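Local coordinates for MstE (Scytonema sp. PCC 10023, PDB 6SBF), which probably cyclises linear isoprenoid chains into complex fused-ring scaffolds, acting as a single-domain class II terpene cyclase of merosterol biosynthesis, at residues V61-G66 and G113-L118; Q83-L88 and Q117-V122; P314-R319 and R338-I343. The protein carries 1 engineered substitution. All blocks are in the same frame, centred on the assembly; numbering follows the deposited sequence.

Contact 1: residues V61-G66 and G113-L118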
loop_
_atom_site.group_PDB
_atom_site.type_symbol
_atom_site.label_atom_id
_atom_site.label_comp_id
_atom_site.label_asym_id
_atom_site.label_seq_id
_atom_site.Cartn_x
_atom_site.Cartn_y
_atom_site.Cartn_z
ATOM N N VAL A 61 8.093 -4.462 -3.505
ATOM C CA VAL A 61 7.425 -5.403 -2.599
ATOM C C VAL A 61 8.202 -5.439 -1.287
ATOM O O VAL A 61 7.577 -5.416 -0.198
ATOM C CB VAL A 61 7.297 -6.788 -3.226
ATOM C CG1 VAL A 61 6.757 -7.777 -2.233
ATOM C CG2 VAL A 61 6.388 -6.714 -4.430
ATOM N N THR A 62 9.519 -5.436 -1.339
ATOM C CA THR A 62 10.369 -5.487 -0.113
ATOM C C THR A 62 10.242 -4.184 0.678
ATOM O O THR A 62 10.148 -4.256 1.910
ATOM C CB THR A 62 11.786 -5.847 -0.545
ATOM O OG1 THR A 62 11.806 -7.204 -0.979
ATOM C CG2 THR A 62 12.788 -5.702 0.575
ATOM N N ALA A 63 10.249 -3.060 0.007
ATOM C CA ALA A 63 10.088 -1.751 0.692
ATOM C C ALA A 63 8.733 -1.742 1.409
ATOM O O ALA A 63 8.609 -1.263 2.566
ATOM C CB ALA A 63 10.246 -0.612 -0.292
ATOM N N TYR A 64 7.667 -2.178 0.699
ATOM C CA TYR A 64 6.307 -2.185 1.254
ATOM C C TYR A 64 6.223 -3.132 2.453
ATOM O O TYR A 64 5.721 -2.776 3.516
ATOM C CB TYR A 64 5.314 -2.509 0.159
ATOM C CG TYR A 64 3.879 -2.579 0.616
ATOM C CD1 TYR A 64 3.289 -3.737 1.061
ATOM C CD2 TYR A 64 3.101 -1.436 0.573
ATOM C CE1 TYR A 64 1.943 -3.825 1.390
ATOM C CE2 TYR A 64 1.753 -1.512 0.919
ATOM C CZ TYR A 64 1.157 -2.691 1.306
ATOM O OH TYR A 64 -0.178 -2.767 1.632
ATOM N N VAL A 65 6.634 -4.367 2.252
ATOM C CA VAL A 65 6.528 -5.394 3.317
ATOM C C VAL A 65 7.374 -4.944 4.522
ATOM O O VAL A 65 6.906 -5.121 5.646
ATOM C CB VAL A 65 6.900 -6.778 2.798
ATOM C CG1 VAL A 65 6.979 -7.779 3.926
ATOM C CG2 VAL A 65 5.910 -7.257 1.755
ATOM N N GLY A 66 8.571 -4.464 4.262
ATOM C CA GLY A 66 9.405 -4.014 5.388
ATOM C C GLY A 66 8.719 -2.907 6.143
ATOM O O GLY A 66 8.701 -2.936 7.391
ATOM N N GLY A 113 9.150 6.101 -2.349
ATOM C CA GLY A 113 8.533 6.496 -1.085
ATOM C C GLY A 113 8.474 5.390 -0.079
ATOM O O GLY A 113 8.853 5.602 1.093
ATOM N N TRP A 114 8.072 4.192 -0.470
ATOM C CA TRP A 114 8.045 3.064 0.474
ATOM C C TRP A 114 9.455 2.742 0.966
ATOM O O TRP A 114 9.609 2.387 2.151
ATOM C CB TRP A 114 7.387 1.823 -0.132
ATOM C CG TRP A 114 5.906 1.989 -0.275
ATOM C CD1 TRP A 114 5.197 2.239 -1.419
ATOM C CD2 TRP A 114 4.921 1.937 0.788
ATOM N NE1 TRP A 114 3.859 2.398 -1.145
ATOM C CE2 TRP A 114 3.654 2.177 0.202
ATOM C CE3 TRP A 114 4.997 1.647 2.163
ATOM C CZ2 TRP A 114 2.504 2.231 0.963
ATOM C CZ3 TRP A 114 3.839 1.682 2.906
ATOM C CH2 TRP A 114 2.593 1.975 2.308
ATOM N N ALA A 115 10.432 2.779 0.108
ATOM C CA ALA A 115 11.832 2.502 0.504
ATOM C C ALA A 115 12.267 3.531 1.540
ATOM O O ALA A 115 13.002 3.164 2.473
ATOM C CB ALA A 115 12.754 2.519 -0.700
ATOM N N LEU A 116 11.855 4.778 1.396
ATOM C CA LEU A 116 12.146 5.836 2.379
ATOM C C LEU A 116 11.418 5.602 3.692
ATOM O O LEU A 116 12.001 5.960 4.761
ATOM C CB LEU A 116 11.958 7.206 1.749
ATOM C CG LEU A 116 12.958 7.583 0.672
ATOM C CD1 LEU A 116 12.484 8.827 -0.075
ATOM C CD2 LEU A 116 14.339 7.848 1.293
ATOM N N GLN A 117 10.208 5.077 3.695
ATOM C CA GLN A 117 9.521 4.721 4.944
ATOM C C GLN A 117 10.345 3.640 5.640
ATOM O O GLN A 117 10.503 3.642 6.868
ATOM C CB GLN A 117 8.084 4.288 4.674
ATOM C CG GLN A 117 7.170 5.409 4.199
ATOM C CD GLN A 117 5.723 4.973 4.241
ATOM O OE1 GLN A 117 5.180 4.706 5.310
ATOM N NE2 GLN A 117 5.071 4.903 3.070
ATOM N N LEU A 118 10.806 2.650 4.885
ATOM C CA LEU A 118 11.621 1.575 5.463
ATOM C C LEU A 118 12.932 2.162 6.021
ATOM O O LEU A 118 13.342 1.786 7.139
ATOM C CB LEU A 118 11.863 0.479 4.429
ATOM C CG LEU A 118 12.769 -0.658 4.911
ATOM C CD1 LEU A 118 12.353 -1.328 6.195
ATOM C CD2 LEU A 118 12.922 -1.709 3.849
#

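Contact 2: residues Q83-L88 and Q117-V122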
loop_
_atom_site.group_PDB
_atom_site.type_symbol
_atom_site.label_atom_id
_atom_site.label_comp_id
_atom_site.label_asym_id
_atom_site.label_seq_id
_atom_site.Cartn_x
_atom_site.Cartn_y
_atom_site.Cartn_z
ATOM N N GLN A 83 18.251 -6.000 6.983
ATOM C CA GLN A 83 18.719 -6.745 5.806
ATOM C C GLN A 83 18.019 -6.229 4.534
ATOM O O GLN A 83 18.644 -6.063 3.494
ATOM C CB GLN A 83 18.502 -8.249 5.961
ATOM C CG GLN A 83 18.730 -8.989 4.599
ATOM C CD GLN A 83 18.645 -10.500 4.686
ATOM O OE1 GLN A 83 19.658 -11.177 4.842
ATOM N NE2 GLN A 83 17.431 -11.031 4.593
ATOM N N ALA A 84 16.720 -5.961 4.625
ATOM C CA ALA A 84 15.970 -5.440 3.468
ATOM C C ALA A 84 16.564 -4.091 3.027
ATOM O O ALA A 84 16.689 -3.854 1.819
ATOM C CB ALA A 84 14.505 -5.297 3.821
ATOM N N TRP A 85 16.922 -3.236 3.990
ATOM C CA TRP A 85 17.516 -1.948 3.616
ATOM C C TRP A 85 18.885 -2.166 2.979
ATOM O O TRP A 85 19.230 -1.477 2.018
ATOM C CB TRP A 85 17.608 -1.046 4.867
ATOM C CG TRP A 85 18.314 0.236 4.661
ATOM C CD1 TRP A 85 19.467 0.648 5.264
ATOM C CD2 TRP A 85 17.956 1.301 3.750
ATOM N NE1 TRP A 85 19.841 1.851 4.782
ATOM C CE2 TRP A 85 18.936 2.310 3.861
ATOM C CE3 TRP A 85 16.898 1.506 2.845
ATOM C CZ2 TRP A 85 18.900 3.481 3.118
ATOM C CZ3 TRP A 85 16.869 2.667 2.142
ATOM C CH2 TRP A 85 17.856 3.630 2.240
ATOM N N GLU A 86 19.665 -3.104 3.497
ATOM C CA GLU A 86 20.961 -3.400 2.859
ATOM C C GLU A 86 20.756 -3.892 1.416
ATOM O O GLU A 86 21.530 -3.474 0.526
ATOM C CB GLU A 86 21.727 -4.444 3.682
ATOM C CG GLU A 86 22.238 -3.898 4.998
ATOM C CD GLU A 86 23.202 -2.710 4.979
ATOM O OE1 GLU A 86 24.030 -2.627 4.053
ATOM O OE2 GLU A 86 23.112 -1.855 5.913
ATOM N N LEU A 87 19.728 -4.715 1.174
ATOM C CA LEU A 87 19.419 -5.148 -0.219
ATOM C C LEU A 87 19.066 -3.934 -1.095
ATOM O O LEU A 87 19.566 -3.838 -2.226
ATOM C CB LEU A 87 18.270 -6.163 -0.205
ATOM C CG LEU A 87 18.670 -7.517 0.410
ATOM C CD1 LEU A 87 17.442 -8.422 0.526
ATOM C CD2 LEU A 87 19.731 -8.218 -0.399
ATOM N N LEU A 88 18.239 -3.041 -0.571
ATOM C CA LEU A 88 17.870 -1.842 -1.307
ATOM C C LEU A 88 19.086 -0.978 -1.630
ATOM O O LEU A 88 19.208 -0.417 -2.733
ATOM C CB LEU A 88 16.776 -1.090 -0.563
ATOM C CG LEU A 88 15.401 -1.740 -0.639
ATOM C CD1 LEU A 88 14.499 -1.189 0.411
ATOM C CD2 LEU A 88 14.770 -1.654 -1.993
ATOM N N GLN A 117 10.208 5.077 3.695
ATOM C CA GLN A 117 9.521 4.721 4.944
ATOM C C GLN A 117 10.345 3.640 5.640
ATOM O O GLN A 117 10.503 3.642 6.868
ATOM C CB GLN A 117 8.084 4.288 4.674
ATOM C CG GLN A 117 7.170 5.409 4.199
ATOM C CD GLN A 117 5.723 4.973 4.241
ATOM O OE1 GLN A 117 5.180 4.706 5.310
ATOM N NE2 GLN A 117 5.071 4.903 3.070
ATOM N N LEU A 118 10.806 2.650 4.885
ATOM C CA LEU A 118 11.621 1.575 5.463
ATOM C C LEU A 118 12.932 2.162 6.021
ATOM O O LEU A 118 13.342 1.786 7.139
ATOM C CB LEU A 118 11.863 0.479 4.429
ATOM C CG LEU A 118 12.769 -0.658 4.911
ATOM C CD1 LEU A 118 12.353 -1.328 6.195
ATOM C CD2 LEU A 118 12.922 -1.709 3.849
ATOM N N ALA A 119 13.555 3.044 5.279
ATOM C CA ALA A 119 14.802 3.703 5.735
ATOM C C ALA A 119 14.554 4.349 7.099
ATOM O O ALA A 119 15.395 4.205 8.001
ATOM C CB ALA A 119 15.288 4.709 4.728
ATOM N N ALA A 120 13.432 5.021 7.291
ATOM C CA ALA A 120 13.148 5.669 8.580
ATOM C C ALA A 120 13.102 4.607 9.674
ATOM O O ALA A 120 13.618 4.855 10.813
ATOM C CB ALA A 120 11.900 6.506 8.507
ATOM N N ALA A 121 12.485 3.472 9.441
ATOM C CA ALA A 121 12.349 2.424 10.482
ATOM C C ALA A 121 13.702 1.877 10.917
ATOM O O ALA A 121 13.819 1.396 12.047
ATOM C CB ALA A 121 11.457 1.312 9.966
ATOM N N VAL A 122 14.694 1.923 10.044
ATOM C CA VAL A 122 16.026 1.378 10.373
ATOM C C VAL A 122 17.040 2.515 10.605
ATOM O O VAL A 122 18.238 2.222 10.618
ATOM C CB VAL A 122 16.488 0.348 9.328
ATOM C CG1 VAL A 122 15.521 -0.832 9.283
ATOM C CG2 VAL A 122 16.708 0.997 7.957
#

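Contact 3: residues P314-R319 and R338-I343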
loop_
_atom_site.group_PDB
_atom_site.type_symbol
_atom_site.label_atom_id
_atom_site.label_comp_id
_atom_site.label_asym_id
_atom_site.label_seq_id
_atom_site.Cartn_x
_atom_site.Cartn_y
_atom_site.Cartn_z
ATOM N N PRO A 314 -3.811 0.626 -16.101
ATOM C CA PRO A 314 -4.576 1.412 -17.050
ATOM C C PRO A 314 -3.785 1.554 -18.338
ATOM O O PRO A 314 -2.572 1.428 -18.346
ATOM C CB PRO A 314 -4.703 2.783 -16.388
ATOM C CG PRO A 314 -4.399 2.504 -14.902
ATOM C CD PRO A 314 -3.320 1.449 -14.994
ATOM N N TYR A 315 -4.497 1.862 -19.416
ATOM C CA TYR A 315 -3.791 2.312 -20.628
ATOM C C TYR A 315 -2.944 3.528 -20.272
ATOM O O TYR A 315 -3.325 4.348 -19.416
ATOM C CB TYR A 315 -4.788 2.634 -21.739
ATOM C CG TYR A 315 -5.377 1.425 -22.406
ATOM C CD1 TYR A 315 -6.519 0.825 -21.924
ATOM C CD2 TYR A 315 -4.756 0.849 -23.497
ATOM C CE1 TYR A 315 -7.056 -0.309 -22.510
ATOM C CE2 TYR A 315 -5.278 -0.284 -24.095
ATOM C CZ TYR A 315 -6.449 -0.856 -23.614
ATOM O OH TYR A 315 -6.976 -1.972 -24.215
ATOM N N PRO A 316 -1.778 3.700 -20.925
ATOM C CA PRO A 316 -0.869 4.794 -20.601
ATOM C C PRO A 316 -1.494 6.184 -20.696
ATOM O O PRO A 316 -1.031 7.095 -19.999
ATOM C CB PRO A 316 0.369 4.662 -21.499
ATOM C CG PRO A 316 0.216 3.318 -22.093
ATOM C CD PRO A 316 -1.208 2.822 -21.956
ATOM N N PHE A 317 -2.537 6.341 -21.514
ATOM C CA PHE A 317 -3.110 7.662 -21.803
ATOM C C PHE A 317 -4.195 7.970 -20.793
ATOM O O PHE A 317 -4.760 9.096 -20.858
ATOM C CB PHE A 317 -3.694 7.664 -23.236
ATOM C CG PHE A 317 -4.712 6.580 -23.573
ATOM C CD1 PHE A 317 -5.996 6.627 -23.044
ATOM C CD2 PHE A 317 -4.366 5.488 -24.392
ATOM C CE1 PHE A 317 -6.917 5.615 -23.330
ATOM C CE2 PHE A 317 -5.260 4.461 -24.644
ATOM C CZ PHE A 317 -6.548 4.538 -24.116
ATOM N N ASP A 318 -4.588 6.971 -20.002
ATOM C CA ASP A 318 -5.837 7.045 -19.212
ATOM C C ASP A 318 -5.606 7.796 -17.893
ATOM O O ASP A 318 -5.024 7.218 -16.983
ATOM C CB ASP A 318 -6.387 5.657 -18.946
ATOM C CG ASP A 318 -7.799 5.739 -18.391
ATOM O OD1 ASP A 318 -8.290 6.904 -18.163
ATOM O OD2 ASP A 318 -8.379 4.648 -18.122
ATOM N N ARG A 319 -6.029 9.056 -17.792
ATOM C CA ARG A 319 -5.958 9.815 -16.508
ATOM C C ARG A 319 -7.033 9.384 -15.509
ATOM O O ARG A 319 -6.935 9.808 -14.348
ATOM C CB ARG A 319 -6.040 11.303 -16.749
ATOM C CG ARG A 319 -4.901 11.867 -17.576
ATOM C CD ARG A 319 -4.871 13.375 -17.417
ATOM N NE ARG A 319 -4.008 14.107 -18.343
ATOM C CZ ARG A 319 -4.198 14.176 -19.645
ATOM N NH1 ARG A 319 -5.221 13.567 -20.197
ATOM N NH2 ARG A 319 -3.358 14.854 -20.392
ATOM N N ARG A 338 -3.248 -8.707 -23.125
ATOM C CA ARG A 338 -2.288 -7.613 -22.907
ATOM C C ARG A 338 -2.486 -7.182 -21.481
ATOM O O ARG A 338 -3.569 -7.448 -20.905
ATOM C CB ARG A 338 -2.524 -6.421 -23.834
ATOM C CG ARG A 338 -3.934 -5.840 -23.784
ATOM C CD ARG A 338 -4.142 -4.818 -24.880
ATOM N NE ARG A 338 -3.132 -3.761 -24.781
ATOM C CZ ARG A 338 -2.752 -2.986 -25.787
ATOM N NH1 ARG A 338 -1.811 -2.074 -25.597
ATOM N NH2 ARG A 338 -3.329 -3.111 -26.972
ATOM N N PHE A 339 -1.525 -6.469 -20.965
ATOM C CA PHE A 339 -1.678 -5.985 -19.586
ATOM C C PHE A 339 -2.590 -4.761 -19.498
ATOM O O PHE A 339 -3.283 -4.635 -18.464
ATOM C CB PHE A 339 -0.310 -5.733 -18.972
ATOM C CG PHE A 339 0.460 -7.004 -18.782
ATOM C CD1 PHE A 339 0.087 -7.932 -17.806
ATOM C CD2 PHE A 339 1.560 -7.264 -19.569
ATOM C CE1 PHE A 339 0.855 -9.075 -17.592
ATOM C CE2 PHE A 339 2.272 -8.447 -19.402
ATOM C CZ PHE A 339 1.909 -9.358 -18.434
ATOM N N GLU A 340 -2.602 -3.908 -20.520
ATOM C CA GLU A 340 -3.398 -2.676 -20.463
ATOM C C GLU A 340 -4.863 -3.072 -20.367
ATOM O O GLU A 340 -5.331 -3.911 -21.151
ATOM C CB GLU A 340 -3.158 -1.748 -21.640
ATOM C CG GLU A 340 -1.723 -1.284 -21.749
ATOM C CD GLU A 340 -0.766 -2.247 -22.441
ATOM O OE1 GLU A 340 0.416 -1.940 -22.404
ATOM O OE2 GLU A 340 -1.181 -3.318 -22.950
ATOM N N GLY A 341 -5.539 -2.465 -19.403
ATOM C CA GLY A 341 -6.936 -2.737 -19.103
ATOM C C GLY A 341 -7.138 -3.980 -18.299
ATOM O O GLY A 341 -8.293 -4.382 -18.127
ATOM N N SER A 342 -6.076 -4.517 -17.716
ATOM C CA SER A 342 -6.182 -5.728 -16.874
ATOM C C SER A 342 -5.695 -5.478 -15.444
ATOM O O SER A 342 -5.079 -4.428 -15.189
ATOM C CB SER A 342 -5.449 -6.872 -17.510
ATOM O OG SER A 342 -4.078 -6.823 -17.155
ATOM N N ILE A 343 -6.062 -6.426 -14.610
ATOM C CA ILE A 343 -5.742 -6.425 -13.188
ATOM C C ILE A 343 -4.892 -7.651 -12.912
ATOM O O ILE A 343 -5.268 -8.776 -13.276
ATOM C CB ILE A 343 -7.034 -6.398 -12.366
ATOM C CG1 ILE A 343 -7.849 -5.159 -12.648
ATOM C CG2 ILE A 343 -6.757 -6.544 -10.888
ATOM C CD1 ILE A 343 -9.216 -5.147 -11.963
#

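Contact 1: residues V61-G66 and G113-L118
The indole of Trp114 has Tyr64 over one face and the amide of Gln117 over the other. Tyr64 comes edge-on, its CD2 standing 3.6 Å above the centre of the indole plane, in an edge-to-face pair whose planes meet at 66°. On the opposite face Gln117 NE2 lies 3.3 Å above the plane, nearer the rim. With CG anti to the backbone N (chi1 179°), the Tyr64 side chain runs alongside that of Trp114, pointing the same way. The indole gives a broad face and the tyrosine an apolar edge, while the polar atoms bind elsewhere: Tyr64 OH hydrogen-bonds Thr355 OG1, and Trp114 NE1 has a weak bond to Asp110 OD1.

Beside the rings the backbones come close because the residues are small. Ala63 CB rests 3.4 Å from Ala115 N and 4.0 Å from Ala115 CB, and the short helix axes approach to 7.9 Å at a crossing angle of 43°. Gly66 suits its place for the same reason: a beta carbon there would stand only 3.0 Å from Leu118 CD1. That methyl instead lies against the Gly66 backbone.

The contact is wholly buried within the alpha-helical barrel, joining helix 59-69 to helix 109-121. Tyr64 also stacks on Phe351 of helix 350-363, while Leu118 continues past this pair onto helix 75-90.

Contact 2: residues Q83-L88 and Q117-V122
Trp85 and Ala119 meet where helices 75-90 and 109-121 of the alpha-helical barrel pack, the short segments here running 131° apart in their N-to-C directions. Ala119 CB makes a CH-pi contact with the six-membered ring, 3.9 Å from its centroid and 20° off the normal, displaced toward the rim. A methyl this small suits the spot, since it can sit on the indole close to its own helix. Trp85 CG is anti to the backbone N (chi1 174°), directed toward helix 109-121. The root of the side chain meets Val122, whose CG2 lies 3.7 Å from Trp85 CG.

Next to the indole, the second methyl of Leu118 fills the groove between two residues one turn apart: its CD2 is 3.8 Å from Leu88 CD1 and 3.9 Å from Ala84 CB. The branched leucine can therefore reach both neighbouring helices. Further out, Ala124 and Ser127 also touch the Trp85 side chain, and His78, Leu81 and Met82 pack on Val122. Trp99 NE1 hydrogen-bonds the carbonyl of Leu88.

Val122 is the first residue to leave helical geometry, yet it is still held by the helix end: Val122 N donates to Leu118 O at 3.2 Å and, weakly, to Ala119 O.

Contact 3: residues P314-R319 and R338-I343
Tyr315 and Glu340, their CA atoms 5.0 Å apart, belong to two facing turns, a type I turn from Tyr315 to Asp318 and a type II turn from Phe339 to Ser342. Pro316 fits the second position of the former with its fixed phi, and Gly341 takes the positive phi (79°) of the latter; a beta carbon on Gly341 would also lie tight against Tyr315 CE1.

The Tyr315 and Glu340 side chains cross at about a right angle, with Glu340 CB over the ring face, 3.7 Å from the centroid in a CH-pi contact. The glutamate then bends at chi2 (83°), and its carboxylate turns to Arg338. Glu340 OE2 accepts from Arg338 NE at 2.7 Å, approached from above the carboxylate plane, and more weakly from NH1. The guanidinium in turn presents a face to Tyr315 CE2, which stands 4.0 Å above its centre. An alanine in place of Tyr315 would probably leave Glu340 CB and the guanidinium face without their aromatic partner, and the salt-bridged pair freer to shift.

Outward, Trp172 NE1 hydrogen-bonds Pro314 O. The two turns adjoin neighbouring antiparallel strands, 311-313 and 342-344: Gly341 and Ser342 form backbone hydrogen bonds with Ile313, while Gly341 and Ile343 bond to Arg328 at parallel strand 328-329.

Going from the N terminus, the chain first runs through helix 59-69, then helix 75-90, and both later pack against helix 109-121. Contact 2 opens within the loop of contact 1 and runs on to Val122, so the two overlap rather than nest strictly, sharing Gln117 and Leu118. Their centres are about 7 Å apart and they touch, Thr62 CG2 lying 3.7 Å from Ala84 CB, which makes one three-helix core. Contact 3 opens long after both have closed; it closes a short loop of 18 residues carrying strand 328-329 and joins residues flanking two strands of a small sheet. Its centre is about 25 Å from that of contact 1 and about 31 Å from that of contact 2, without touching either.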